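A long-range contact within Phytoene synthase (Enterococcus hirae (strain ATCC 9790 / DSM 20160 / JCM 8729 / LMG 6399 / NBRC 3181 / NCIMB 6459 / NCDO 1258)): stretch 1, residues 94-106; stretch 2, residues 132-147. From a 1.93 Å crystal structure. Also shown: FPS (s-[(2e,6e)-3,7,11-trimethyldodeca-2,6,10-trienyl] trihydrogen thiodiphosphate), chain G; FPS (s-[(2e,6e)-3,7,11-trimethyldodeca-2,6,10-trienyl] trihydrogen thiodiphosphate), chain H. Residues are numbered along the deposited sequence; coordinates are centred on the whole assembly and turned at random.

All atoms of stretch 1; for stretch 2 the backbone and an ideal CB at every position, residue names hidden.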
ATOM      1  N   VAL A  94      11.386 -18.101  -4.891  1.00 19.08           N
ATOM      2  CA  VAL A  94      11.990 -17.714  -6.177  1.00 17.59           C
ATOM      3  C   VAL A  94      12.403 -16.246  -6.286  1.00 17.84           C
ATOM      4  O   VAL A  94      13.499 -15.908  -6.768  1.00 16.02           O
ATOM      5  CB  VAL A  94      11.038 -18.054  -7.361  1.00 19.55           C
ATOM      6  CG1 VAL A  94      11.625 -17.530  -8.668  1.00 19.12           C
ATOM      7  CG2 VAL A  94      10.801 -19.544  -7.450  1.00 19.48           C
ATOM      8  N   VAL A  95      11.551 -15.357  -5.774  1.00 15.53           N
ATOM      9  CA  VAL A  95      11.901 -13.947  -5.748  1.00 16.79           C
ATOM     10  C   VAL A  95      13.141 -13.699  -4.886  1.00 17.68           C
ATOM     11  O   VAL A  95      14.054 -12.973  -5.300  1.00 14.75           O
ATOM     12  CB  VAL A  95      10.698 -13.071  -5.293  1.00 17.32           C
ATOM     13  CG1 VAL A  95      11.057 -11.606  -5.407  1.00 17.31           C
ATOM     14  CG2 VAL A  95       9.434 -13.353  -6.169  1.00 11.36           C
ATOM     15  N   PHE A  96      13.141 -14.257  -3.675  1.00 14.96           N
ATOM     16  CA  PHE A  96      14.293 -14.142  -2.769  1.00 16.88           C
ATOM     17  C   PHE A  96      15.561 -14.800  -3.335  1.00 19.15           C
ATOM     18  O   PHE A  96      16.666 -14.284  -3.129  1.00 23.35           O
ATOM     19  CB  PHE A  96      13.998 -14.768  -1.401  1.00 14.84           C
ATOM     20  CG  PHE A  96      13.383 -13.808  -0.398  1.00 18.03           C
ATOM     21  CD1 PHE A  96      12.104 -13.317  -0.598  1.00 16.32           C
ATOM     22  CD2 PHE A  96      14.131 -13.318   0.681  1.00 19.27           C
ATOM     23  CE1 PHE A  96      11.489 -12.471   0.324  1.00 16.57           C
ATOM     24  CE2 PHE A  96      13.560 -12.383   1.594  1.00 14.05           C
ATOM     25  CZ  PHE A  96      12.235 -11.965   1.407  1.00 18.53           C
ATOM     26  N   ASP A  97      15.410 -15.826  -4.167  1.00 18.09           N
ATOM     27  CA  ASP A  97      16.560 -16.400  -4.879  1.00 19.93           C
ATOM     28  C   ASP A  97      17.141 -15.471  -5.938  1.00 23.00           C
ATOM     29  O   ASP A  97      18.341 -15.588  -6.284  1.00 23.89           O
ATOM     30  CB  ASP A  97      16.194 -17.706  -5.583  1.00 23.36           C
ATOM     31  CG  ASP A  97      16.140 -18.897  -4.645  1.00 30.02           C
ATOM     32  OD1 ASP A  97      16.490 -18.778  -3.445  1.00 37.71           O
ATOM     33  OD2 ASP A  97      15.709 -19.967  -5.125  1.00 40.98           O
ATOM     34  N   ASN A  98      16.258 -14.701  -6.570  1.00 20.75           N
ATOM     35  CA  ASN A  98      16.608 -13.939  -7.771  1.00 23.51           C
ATOM     36  C   ASN A  98      17.020 -12.498  -7.511  1.00 22.96           C
ATOM     37  O   ASN A  98      17.615 -11.868  -8.379  1.00 25.43           O
ATOM     38  CB  ASN A  98      15.453 -13.934  -8.787  1.00 25.34           C
ATOM     39  CG  ASN A  98      15.233 -15.298  -9.470  1.00 28.86           C
ATOM     40  OD1 ASN A  98      16.039 -16.224  -9.370  1.00 28.25           O
ATOM     41  ND2 ASN A  98      14.086 -15.429 -10.133  1.00 34.59           N
ATOM     42  N   PHE A  99      16.518 -11.910  -6.427  1.00 22.48           N
ATOM     43  CA  PHE A  99      16.768 -10.498  -6.104  1.00 22.58           C
ATOM     44  C   PHE A  99      17.214 -10.427  -4.647  1.00 22.06           C
ATOM     45  O   PHE A  99      16.877 -11.323  -3.880  1.00 22.40           O
ATOM     46  CB  PHE A  99      15.479  -9.685  -6.287  1.00 19.49           C
ATOM     47  CG  PHE A  99      15.015  -9.621  -7.721  1.00 22.00           C
ATOM     48  CD1 PHE A  99      15.539  -8.679  -8.591  1.00 28.53           C
ATOM     49  CD2 PHE A  99      14.054 -10.509  -8.194  1.00 25.07           C
ATOM     50  CE1 PHE A  99      15.112  -8.635  -9.922  1.00 31.56           C
ATOM     51  CE2 PHE A  99      13.664 -10.495  -9.515  1.00 27.25           C
ATOM     52  CZ  PHE A  99      14.198  -9.563 -10.380  1.00 27.47           C
ATOM     53  N   PRO A 100      17.884  -9.338  -4.247  1.00 21.96           N
ATOM     54  CA  PRO A 100      18.356  -9.195  -2.864  1.00 20.97           C
ATOM     55  C   PRO A 100      17.235  -8.781  -1.923  1.00 19.43           C
ATOM     56  O   PRO A 100      17.269  -7.718  -1.288  1.00 18.95           O
ATOM     57  CB  PRO A 100      19.432  -8.115  -2.972  1.00 24.22           C
ATOM     58  CG  PRO A 100      19.074  -7.326  -4.186  1.00 24.44           C
ATOM     59  CD  PRO A 100      18.304  -8.220  -5.118  1.00 23.79           C
ATOM     60  N   MET A 101      16.164  -9.574  -1.924  1.00 18.41           N
ATOM     61  CA  MET A 101      15.040  -9.321  -1.032  1.00 18.06           C
ATOM     62  C   MET A 101      15.498  -9.505   0.410  1.00 19.39           C
ATOM     63  O   MET A 101      16.372 -10.332   0.670  1.00 18.18           O
ATOM     64  CB  MET A 101      13.968 -10.369  -1.355  1.00 15.82           C
ATOM     65  CG  MET A 101      13.469 -10.206  -2.788  1.00 14.50           C
ATOM     66  SD  MET A 101      12.373  -8.773  -3.023  1.00 20.82           S
ATOM     67  CE  MET A 101      10.947  -9.281  -2.054  1.00 16.17           C
ATOM     68  N   VAL A 102      14.838  -8.822   1.343  1.00 17.68           N
ATOM     69  CA  VAL A 102      15.153  -8.946   2.772  1.00 21.45           C
ATOM     70  C   VAL A 102      13.893  -9.233   3.575  1.00 18.96           C
ATOM     71  O   VAL A 102      12.818  -8.699   3.287  1.00 17.17           O
ATOM     72  CB  VAL A 102      15.922  -7.705   3.316  1.00 22.60           C
ATOM     73  CG1 VAL A 102      17.231  -7.538   2.540  1.00 24.96           C
ATOM     74  CG2 VAL A 102      15.117  -6.449   3.121  1.00 26.16           C
ATOM     75  N   THR A 103      14.002 -10.029   4.629  1.00 19.33           N
ATOM     76  CA  THR A 103      12.799 -10.423   5.355  1.00 16.43           C
ATOM     77  C   THR A 103      12.309  -9.364   6.352  1.00 16.29           C
ATOM     78  O   THR A 103      11.167  -9.428   6.786  1.00 16.80           O
ATOM     79  CB  THR A 103      12.995 -11.743   6.135  1.00 17.96           C
ATOM     80  OG1 THR A 103      14.110 -11.606   7.037  1.00 18.17           O
ATOM     81  CG2 THR A 103      13.232 -12.898   5.154  1.00 16.25           C
ATOM     82  N   ALA A 104      13.162  -8.421   6.750  1.00 15.66           N
ATOM     83  CA  ALA A 104      12.782  -7.468   7.797  1.00 15.95           C
ATOM     84  C   ALA A 104      11.472  -6.717   7.566  1.00 17.80           C
ATOM     85  O   ALA A 104      10.658  -6.652   8.475  1.00 19.45           O
ATOM     86  CB  ALA A 104      13.933  -6.456   8.105  1.00 20.67           C
ATOM     87  N   PRO A 105      11.211  -6.242   6.326  1.00 17.31           N
ATOM     88  CA  PRO A 105       9.967  -5.489   6.182  1.00 17.58           C
ATOM     89  C   PRO A 105       8.758  -6.418   6.171  1.00 15.29           C
ATOM     90  O   PRO A 105       7.646  -5.991   6.509  1.00 16.76           O
ATOM     91  CB  PRO A 105      10.112  -4.732   4.854  1.00 17.54           C
ATOM     92  CG  PRO A 105      11.317  -5.333   4.149  1.00 20.68           C
ATOM     93  CD  PRO A 105      12.135  -6.094   5.190  1.00 18.96           C
ATOM     94  N   PHE A 106       8.975  -7.690   5.871  1.00 13.21           N
ATOM     95  CA  PHE A 106       7.864  -8.659   5.904  1.00 14.15           C
ATOM     96  C   PHE A 106       7.435  -8.868   7.358  1.00 16.88           C
ATOM     97  O   PHE A 106       6.242  -8.957   7.659  1.00 18.45           O
ATOM     98  CB  PHE A 106       8.279 -10.006   5.269  1.00 14.28           C
ATOM     99  CG  PHE A 106       8.455  -9.934   3.771  1.00 15.38           C
ATOM    100  CD1 PHE A 106       9.624  -9.432   3.217  1.00 14.44           C
ATOM    101  CD2 PHE A 106       7.417 -10.300   2.929  1.00 18.32           C
ATOM    102  CE1 PHE A 106       9.755  -9.298   1.825  1.00 16.85           C
ATOM    103  CE2 PHE A 106       7.565 -10.232   1.560  1.00 20.25           C
ATOM    104  CZ  PHE A 106       8.727  -9.689   1.009  1.00 20.49           C
ATOM    105  N   UNK A 132       1.839   3.952   9.686  1.00 21.46           N
ATOM    106  CA  UNK A 132       1.837   3.906   8.216  1.00 19.07           C
ATOM    107  C   UNK A 132       3.101   3.238   7.731  1.00 20.45           C
ATOM    108  O   UNK A 132       3.048   2.563   6.715  1.00 20.65           O
ATOM    109  CB  UNK A 132       1.713   5.308   7.616  1.00 19.07           C
ATOM    110  N   UNK A 133       4.206   3.339   8.475  1.00 17.48           N
ATOM    111  CA  UNK A 133       5.416   2.605   8.061  1.00 19.71           C
ATOM    112  C   UNK A 133       5.110   1.114   8.142  1.00 20.43           C
ATOM    113  O   UNK A 133       5.391   0.334   7.221  1.00 20.22           O
ATOM    114  CB  UNK A 133       6.620   2.965   8.933  1.00 19.71           C
ATOM    115  N   UNK A 134       4.660   0.676   9.308  1.00 20.55           N
ATOM    116  CA  UNK A 134       4.546  -0.765   9.517  1.00 19.11           C
ATOM    117  C   UNK A 134       3.629  -1.431   8.494  1.00 21.72           C
ATOM    118  O   UNK A 134       3.921  -2.542   8.035  1.00 23.87           O
ATOM    119  CB  UNK A 134       4.031  -1.047  10.930  1.00 19.11           C
ATOM    120  N   UNK A 135       2.535  -0.776   8.124  1.00 20.27           N
ATOM    121  CA  UNK A 135       1.620  -1.451   7.200  1.00 18.71           C
ATOM    122  C   UNK A 135       1.742  -1.004   5.751  1.00 20.35           C
ATOM    123  O   UNK A 135       1.006  -1.497   4.900  1.00 21.38           O
ATOM    124  CB  UNK A 135       0.179  -1.231   7.663  1.00 18.71           C
ATOM    125  N   UNK A 136       2.535   0.019   5.460  1.00 15.22           N
ATOM    126  CA  UNK A 136       2.513   0.523   4.097  1.00 16.18           C
ATOM    127  C   UNK A 136       3.893   0.896   3.608  1.00 16.80           C
ATOM    128  O   UNK A 136       4.322   0.471   2.531  1.00 16.64           O
ATOM    129  CB  UNK A 136       1.583   1.734   3.995  1.00 16.18           C
ATOM    130  N   UNK A 137       4.635   1.635   4.431  1.00 17.23           N
ATOM    131  CA  UNK A 137       6.040   1.907   4.102  1.00 16.37           C
ATOM    132  C   UNK A 137       6.865   0.628   4.010  1.00 17.32           C
ATOM    133  O   UNK A 137       7.750   0.500   3.148  1.00 14.41           O
ATOM    134  CB  UNK A 137       6.655   2.840   5.147  1.00 16.37           C
ATOM    135  N   UNK A 138       6.486  -0.380   4.796  1.00 16.25           N
ATOM    136  CA  UNK A 138       7.171  -1.666   4.720  1.00 17.15           C
ATOM    137  C   UNK A 138       7.033  -2.313   3.343  1.00 17.32           C
ATOM    138  O   UNK A 138       7.953  -3.008   2.870  1.00 16.50           O
ATOM    139  CB  UNK A 138       6.626  -2.611   5.793  1.00 17.15           C
ATOM    140  N   UNK A 139       5.849  -2.178   2.762  1.00 14.70           N
ATOM    141  CA  UNK A 139       5.598  -2.705   1.412  1.00 16.61           C
ATOM    142  C   UNK A 139       6.564  -2.097   0.393  1.00 15.27           C
ATOM    143  O   UNK A 139       7.133  -2.777  -0.456  1.00 14.20           O
ATOM    144  CB  UNK A 139       4.153  -2.426   0.992  1.00 16.61           C
ATOM    145  N   UNK A 140       6.791  -0.805   0.489  1.00 16.82           N
ATOM    146  CA  UNK A 140       7.820  -0.179  -0.351  1.00 16.25           C
ATOM    147  C   UNK A 140       9.167  -0.859  -0.191  1.00 16.67           C
ATOM    148  O   UNK A 140       9.868  -1.145  -1.172  1.00 14.73           O
ATOM    149  CB  UNK A 140       7.951   1.308  -0.014  1.00 16.25           C
ATOM    150  N   UNK A 141       9.525  -1.155   1.058  1.00 15.96           N
ATOM    151  CA  UNK A 141      10.787  -1.829   1.293  1.00 16.45           C
ATOM    152  C   UNK A 141      10.832  -3.254   0.781  1.00 16.77           C
ATOM    153  O   UNK A 141      11.896  -3.734   0.382  1.00 17.15           O
ATOM    154  CB  UNK A 141      11.095  -1.824   2.792  1.00 16.45           C
ATOM    155  N   UNK A 142       9.722  -3.987   0.901  1.00 16.75           N
ATOM    156  CA  UNK A 142       9.660  -5.306   0.286  1.00 16.59           C
ATOM    157  C   UNK A 142       9.969  -5.260  -1.200  1.00 17.35           C
ATOM    158  O   UNK A 142      10.649  -6.157  -1.722  1.00 18.77           O
ATOM    159  CB  UNK A 142       8.278  -5.925   0.508  1.00 16.59           C
ATOM    160  N   UNK A 143       9.380  -4.283  -1.890  1.00 16.57           N
ATOM    161  CA  UNK A 143       9.505  -4.170  -3.348  1.00 17.10           C
ATOM    162  C   UNK A 143      10.783  -3.532  -3.888  1.00 19.19           C
ATOM    163  O   UNK A 143      11.124  -3.700  -5.069  1.00 19.24           O
ATOM    164  CB  UNK A 143       8.317  -3.362  -3.874  1.00 17.10           C
ATOM    165  N   UNK A 144      11.472  -2.755  -3.064  1.00 16.77           N
ATOM    166  CA  UNK A 144      12.598  -1.978  -3.577  1.00 16.51           C
ATOM    167  C   UNK A 144      13.626  -2.815  -4.341  1.00 17.33           C
ATOM    168  O   UNK A 144      14.176  -2.359  -5.343  1.00 17.86           O
ATOM    169  CB  UNK A 144      13.293  -1.263  -2.416  1.00 16.51           C
ATOM    170  N   UNK A 145      13.941  -4.028  -3.855  1.00 18.82           N
ATOM    171  CA  UNK A 145      14.999  -4.746  -4.545  1.00 18.13           C
ATOM    172  C   UNK A 145      14.571  -5.176  -5.946  1.00 19.45           C
ATOM    173  O   UNK A 145      15.419  -5.530  -6.763  1.00 22.01           O
ATOM    174  CB  UNK A 145      15.422  -5.968  -3.728  1.00 18.13           C
ATOM    175  N   UNK A 146      13.279  -5.130  -6.239  1.00 15.76           N
ATOM    176  CA  UNK A 146      12.853  -5.371  -7.625  1.00 21.29           C
ATOM    177  C   UNK A 146      13.030  -4.181  -8.557  1.00 19.55           C
ATOM    178  O   UNK A 146      12.800  -4.302  -9.767  1.00 18.13           O
ATOM    179  CB  UNK A 146      11.381  -5.789  -7.638  1.00 21.29           C
ATOM    180  N   UNK A 147      13.237  -3.004  -7.963  1.00 20.48           N
ATOM    181  CA  UNK A 147      13.048  -1.740  -8.671  1.00 17.29           C
ATOM    182  C   UNK A 147      14.315  -0.915  -8.845  1.00 20.01           C
ATOM    183  O   UNK A 147      14.314   0.076  -9.558  1.00 16.53           O
ATOM    184  CB  UNK A 147      12.008  -0.897  -7.930  1.00 17.29           C
TER
HETATM  185  C1  FPS G 506      -3.658  -0.475  -0.880  1.00 41.38           C
HETATM  186  S1  FPS G 506      -3.738  -2.209  -1.128  1.00 41.48           S
HETATM  187  C2  FPS G 506      -2.175  -0.247  -0.645  1.00 37.31           C
HETATM  188  C3  FPS G 506      -1.671   0.670   0.199  1.00 38.26           C
HETATM  189  C4  FPS G 506      -2.575   1.584   0.971  1.00 34.47           C
HETATM  190  C5  FPS G 506      -0.173   0.834   0.375  1.00 33.77           C
HETATM  191  C6  FPS G 506       0.685  -0.123  -0.451  1.00 33.25           C
HETATM  192  C7  FPS G 506       2.105   0.406  -0.477  1.00 23.11           C
HETATM  193  C8  FPS G 506       2.892   0.297  -1.562  1.00 23.82           C
HETATM  194  C10 FPS G 506       4.330   0.750  -1.424  1.00 18.71           C
HETATM  195  C9  FPS G 506       2.427  -0.312  -2.863  1.00 24.60           C
HETATM  196  C11 FPS G 506       4.634   1.792  -2.505  1.00 20.62           C
HETATM  197  C12 FPS G 506       6.113   2.140  -2.519  1.00 17.93           C
HETATM  198  C13 FPS G 506       7.034   1.554  -3.318  1.00 20.11           C
HETATM  199  C14 FPS G 506       8.469   2.009  -3.265  1.00 20.31           C
HETATM  200  C15 FPS G 506       6.668   0.470  -4.298  1.00 23.53           C
HETATM  201  PA  FPS G 506      -5.472  -2.757  -2.104  1.00 39.78           P
HETATM  202  O1A FPS G 506      -5.292  -4.004  -2.853  1.00 38.97           O
HETATM  203  O2A FPS G 506      -6.430  -3.115  -0.850  1.00 46.92           O
HETATM  204  O3A FPS G 506      -6.216  -1.594  -2.905  1.00 46.79           O
HETATM  205  PB  FPS G 506      -7.254  -0.692  -2.040  1.00 43.56           P
HETATM  206  O1B FPS G 506      -8.656  -1.217  -2.180  1.00 45.94           O
HETATM  207  O2B FPS G 506      -7.018   0.703  -2.571  1.00 39.85           O
HETATM  208  O3B FPS G 506      -6.963  -0.682  -0.556  1.00 50.92           O
HETATM  209  C1  FPS H 507      -4.678  -1.886   2.446  1.00 43.94           C
HETATM  210  S1  FPS H 507      -5.011  -0.585   3.591  1.00 52.16           S
HETATM  211  C2  FPS H 507      -3.815  -2.930   3.111  1.00 39.65           C
HETATM  212  C3  FPS H 507      -2.521  -2.762   3.442  1.00 38.60           C
HETATM  213  C4  FPS H 507      -1.784  -1.460   3.280  1.00 33.82           C
HETATM  214  C5  FPS H 507      -1.798  -3.939   4.056  1.00 33.54           C
HETATM  215  C6  FPS H 507      -1.469  -5.005   3.012  1.00 22.93           C
HETATM  216  C7  FPS H 507      -0.851  -4.380   1.774  1.00 22.36           C
HETATM  217  C8  FPS H 507      -1.271  -4.709   0.543  1.00 26.60           C
HETATM  218  C10 FPS H 507      -0.631  -3.983  -0.617  1.00 23.92           C
HETATM  219  C9  FPS H 507      -2.399  -5.684   0.335  1.00 25.91           C
HETATM  220  C11 FPS H 507       0.570  -4.707  -1.183  1.00 23.61           C
HETATM  221  C12 FPS H 507       0.757  -4.045  -2.542  1.00 17.85           C
HETATM  222  C13 FPS H 507       1.753  -4.341  -3.397  1.00 19.83           C
HETATM  223  C14 FPS H 507       2.803  -5.373  -3.114  1.00 19.47           C
HETATM  224  C15 FPS H 507       1.821  -3.590  -4.689  1.00 17.53           C
HETATM  225  PA  FPS H 507      -6.785  -1.258   4.346  1.00 46.32           P
HETATM  226  O1A FPS H 507      -6.574  -2.575   4.995  1.00 45.10           O
HETATM  227  O2A FPS H 507      -7.304  -0.203   5.445  1.00 40.73           O
HETATM  228  O3A FPS H 507      -7.884  -1.145   3.160  1.00 47.53           O
HETATM  229  PB  FPS H 507      -8.602  -2.322   2.362  1.00 53.74           P
HETATM  230  O1B FPS H 507     -10.061  -2.194   2.711  1.00 55.27           O
HETATM  231  O2B FPS H 507      -8.119  -3.705   2.741  1.00 53.73           O
HETATM  232  O3B FPS H 507      -8.324  -2.076   0.894  1.00 49.12           O

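Position 132 has nothing of stretch 1 near its CB, so many residues would fit; it is Cys-132. At 133 the CB points sideways, and a long side chain could reach stretch 1. Tyr-133 does so, its OH lying 4.3 Å from Pro-105 CB. Positions 134, 135 and 136 are not constrained by stretch 1, and many residues would fit. They are Tyr-134, Val-135 and Ala-136. Position 137 is also free of stretch 1, so many residues would fit, and is Gly-137; the helix makes a wider pi-type turn over 133-137.

Position 138 points toward stretch 1, and its ideal CB is 3.6 Å from Pro-105 O. The backbones are close here, with the CA of 138 5.0 Å from Pro-105 CA, so a small side chain suits: Gly, Ala, Ser or Cys. It is Ser-138. Its OG donates to Tyr-134 O at 2.7 Å, within its own helix. Its carbonyl O lies 3.4 Å from Pro-105 CB.

Position 139 points away, toward the farnesyl chains of the bound FPS; an apolar residue suits, and Val-139 CG1 is 3.6 Å from C8 of FPS chain G. At 140 an ideal CB would lie 3.2 Å from C12 of the same ligand. Glycine suits best, and Gly-140 is found.

Position 141 points toward the Pro-105 ring, with the ideal CB 3.7 Å from Pro-105 CB. An apolar side chain would suit this ring, though stretch 1 does not dictate the rest of the chain. Leu-141 packs its CB 3.8 Å from Pro-105 CB.

Position 142 points sideways, but its ideal CB is 3.8 Å from Phe-106 CZ and near Pro-105 and Met-101. A flexible apolar chain, Leu or Met, could follow the aromatic ring. Met-142 lies over one face: CG is 3.7 Å from Phe-106 CE1, and SD is 4.1 Å from the Phe-106 ring centroid. Its carbonyl O is 3.2 Å from Met-101 CE. Water 1 donates to that oxygen and accepts from Val-102 N, bridging the stretches.

Position 143 points away, and an apolar side chain suits the farnesyl chains; Leu-143 CD1 is 3.7 Å from C15 of FPS chain G. Position 144 points sideways, with nothing of stretch 1 within 5.5 Å of its ideal CB; many residues would suit, and it is Leu-144.

Position 145 points toward the Phe-99 to Met-101 turn. Its ideal CB, 3.5 Å from Pro-100 O, leaves little room, so a compact apolar residue such as Ala or Val would suit; phi near -68° also permits Pro. Pro-145 places CG 3.5 Å from Pro-100 O and CB 4.1 Å from Met-101 SD.

Position 146 points sideways, but a longer apolar chain could reach Phe-99. Leu-146 does: CD2 sits over the ring face, 3.4 Å from Phe-99 CD2, and also meets Val-95 CG1 at 3.8 Å. Position 147 points away, so many residues would fit, and is Leu-147.

Stretch 2 132-147: CYYVAGSVGLMLLPLL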
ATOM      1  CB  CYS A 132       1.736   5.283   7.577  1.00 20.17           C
ATOM      2  SG  CYS A 132       0.144   6.120   7.809  1.00 24.61           S
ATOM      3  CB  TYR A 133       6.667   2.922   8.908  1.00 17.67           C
ATOM      4  CG  TYR A 133       7.723   1.866   8.655  1.00 21.01           C
ATOM      5  CD1 TYR A 133       8.256   1.717   7.375  1.00 20.67           C
ATOM      6  CD2 TYR A 133       7.918   0.821   9.555  1.00 18.90           C
ATOM      7  CE1 TYR A 133       9.049   0.605   7.033  1.00 15.48           C
ATOM      8  CE2 TYR A 133       8.756  -0.263   9.240  1.00 19.48           C
ATOM      9  CZ  TYR A 133       9.292  -0.363   7.964  1.00 18.84           C
ATOM     10  OH  TYR A 133      10.041  -1.453   7.563  1.00 23.80           O
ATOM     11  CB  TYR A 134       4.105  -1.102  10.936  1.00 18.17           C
ATOM     12  CG  TYR A 134       5.287  -1.027  11.882  1.00 19.04           C
ATOM     13  CD1 TYR A 134       6.156  -2.108  12.030  1.00 21.26           C
ATOM     14  CD2 TYR A 134       5.606   0.160  12.520  1.00 20.29           C
ATOM     15  CE1 TYR A 134       7.296  -2.015  12.848  1.00 23.34           C
ATOM     16  CE2 TYR A 134       6.731   0.258  13.345  1.00 21.04           C
ATOM     17  CZ  TYR A 134       7.556  -0.841  13.522  1.00 24.58           C
ATOM     18  OH  TYR A 134       8.668  -0.736  14.340  1.00 26.12           O
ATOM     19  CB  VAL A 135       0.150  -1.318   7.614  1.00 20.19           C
ATOM     20  CG1 VAL A 135      -0.088  -1.904   8.999  1.00 23.41           C
ATOM     21  CG2 VAL A 135      -0.319   0.149   7.496  1.00 21.40           C
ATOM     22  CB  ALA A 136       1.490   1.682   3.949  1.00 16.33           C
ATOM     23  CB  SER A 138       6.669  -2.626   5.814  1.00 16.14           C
ATOM     24  OG  SER A 138       5.254  -2.789   5.695  1.00 19.83           O
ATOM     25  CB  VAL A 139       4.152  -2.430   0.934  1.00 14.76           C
ATOM     26  CG1 VAL A 139       3.953  -3.018  -0.479  1.00 16.83           C
ATOM     27  CG2 VAL A 139       3.147  -3.139   1.866  1.00 14.40           C
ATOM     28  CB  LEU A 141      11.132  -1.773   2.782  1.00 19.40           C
ATOM     29  CG  LEU A 141      11.296  -0.345   3.310  1.00 22.65           C
ATOM     30  CD1 LEU A 141      11.989  -0.401   4.673  1.00 27.26           C
ATOM     31  CD2 LEU A 141      12.108   0.474   2.321  1.00 21.75           C
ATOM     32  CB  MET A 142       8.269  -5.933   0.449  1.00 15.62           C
ATOM     33  CG  MET A 142       7.834  -6.109   1.872  1.00 18.19           C
ATOM     34  SD  MET A 142       6.089  -6.657   1.873  1.00 21.33           S
ATOM     35  CE  MET A 142       5.718  -6.241   3.574  1.00 22.00           C
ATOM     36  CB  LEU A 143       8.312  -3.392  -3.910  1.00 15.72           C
ATOM     37  CG  LEU A 143       6.948  -4.050  -3.654  1.00 20.47           C
ATOM     38  CD1 LEU A 143       5.836  -3.155  -4.193  1.00 20.45           C
ATOM     39  CD2 LEU A 143       6.883  -5.408  -4.317  1.00 16.34           C
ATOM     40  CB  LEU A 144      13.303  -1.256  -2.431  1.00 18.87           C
ATOM     41  CG  LEU A 144      12.944   0.216  -2.182  1.00 25.15           C
ATOM     42  CD1 LEU A 144      13.866   0.895  -1.113  1.00 17.57           C
ATOM     43  CD2 LEU A 144      12.994   0.993  -3.495  1.00 22.40           C
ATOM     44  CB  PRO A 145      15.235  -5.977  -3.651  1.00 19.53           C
ATOM     45  CG  PRO A 145      14.774  -5.542  -2.286  1.00 21.37           C
ATOM     46  CD  PRO A 145      13.550  -4.707  -2.608  1.00 14.70           C
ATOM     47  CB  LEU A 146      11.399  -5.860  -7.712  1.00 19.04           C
ATOM     48  CG  LEU A 146      11.014  -6.957  -6.715  1.00 18.62           C
ATOM     49  CD1 LEU A 146       9.497  -7.217  -6.667  1.00 19.17           C
ATOM     50  CD2 LEU A 146      11.722  -8.239  -7.065  1.00 16.78           C
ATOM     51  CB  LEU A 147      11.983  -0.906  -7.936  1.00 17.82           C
ATOM     52  CG  LEU A 147      10.609  -1.555  -7.705  1.00 18.93           C
ATOM     53  CD1 LEU A 147       9.746  -0.613  -6.870  1.00 17.55           C
ATOM     54  CD2 LEU A 147       9.965  -1.804  -9.070  1.00 21.52           C
TER
HETATM   55  O   HOH W   1      12.797  -7.144   0.266  1.00 18.68           O
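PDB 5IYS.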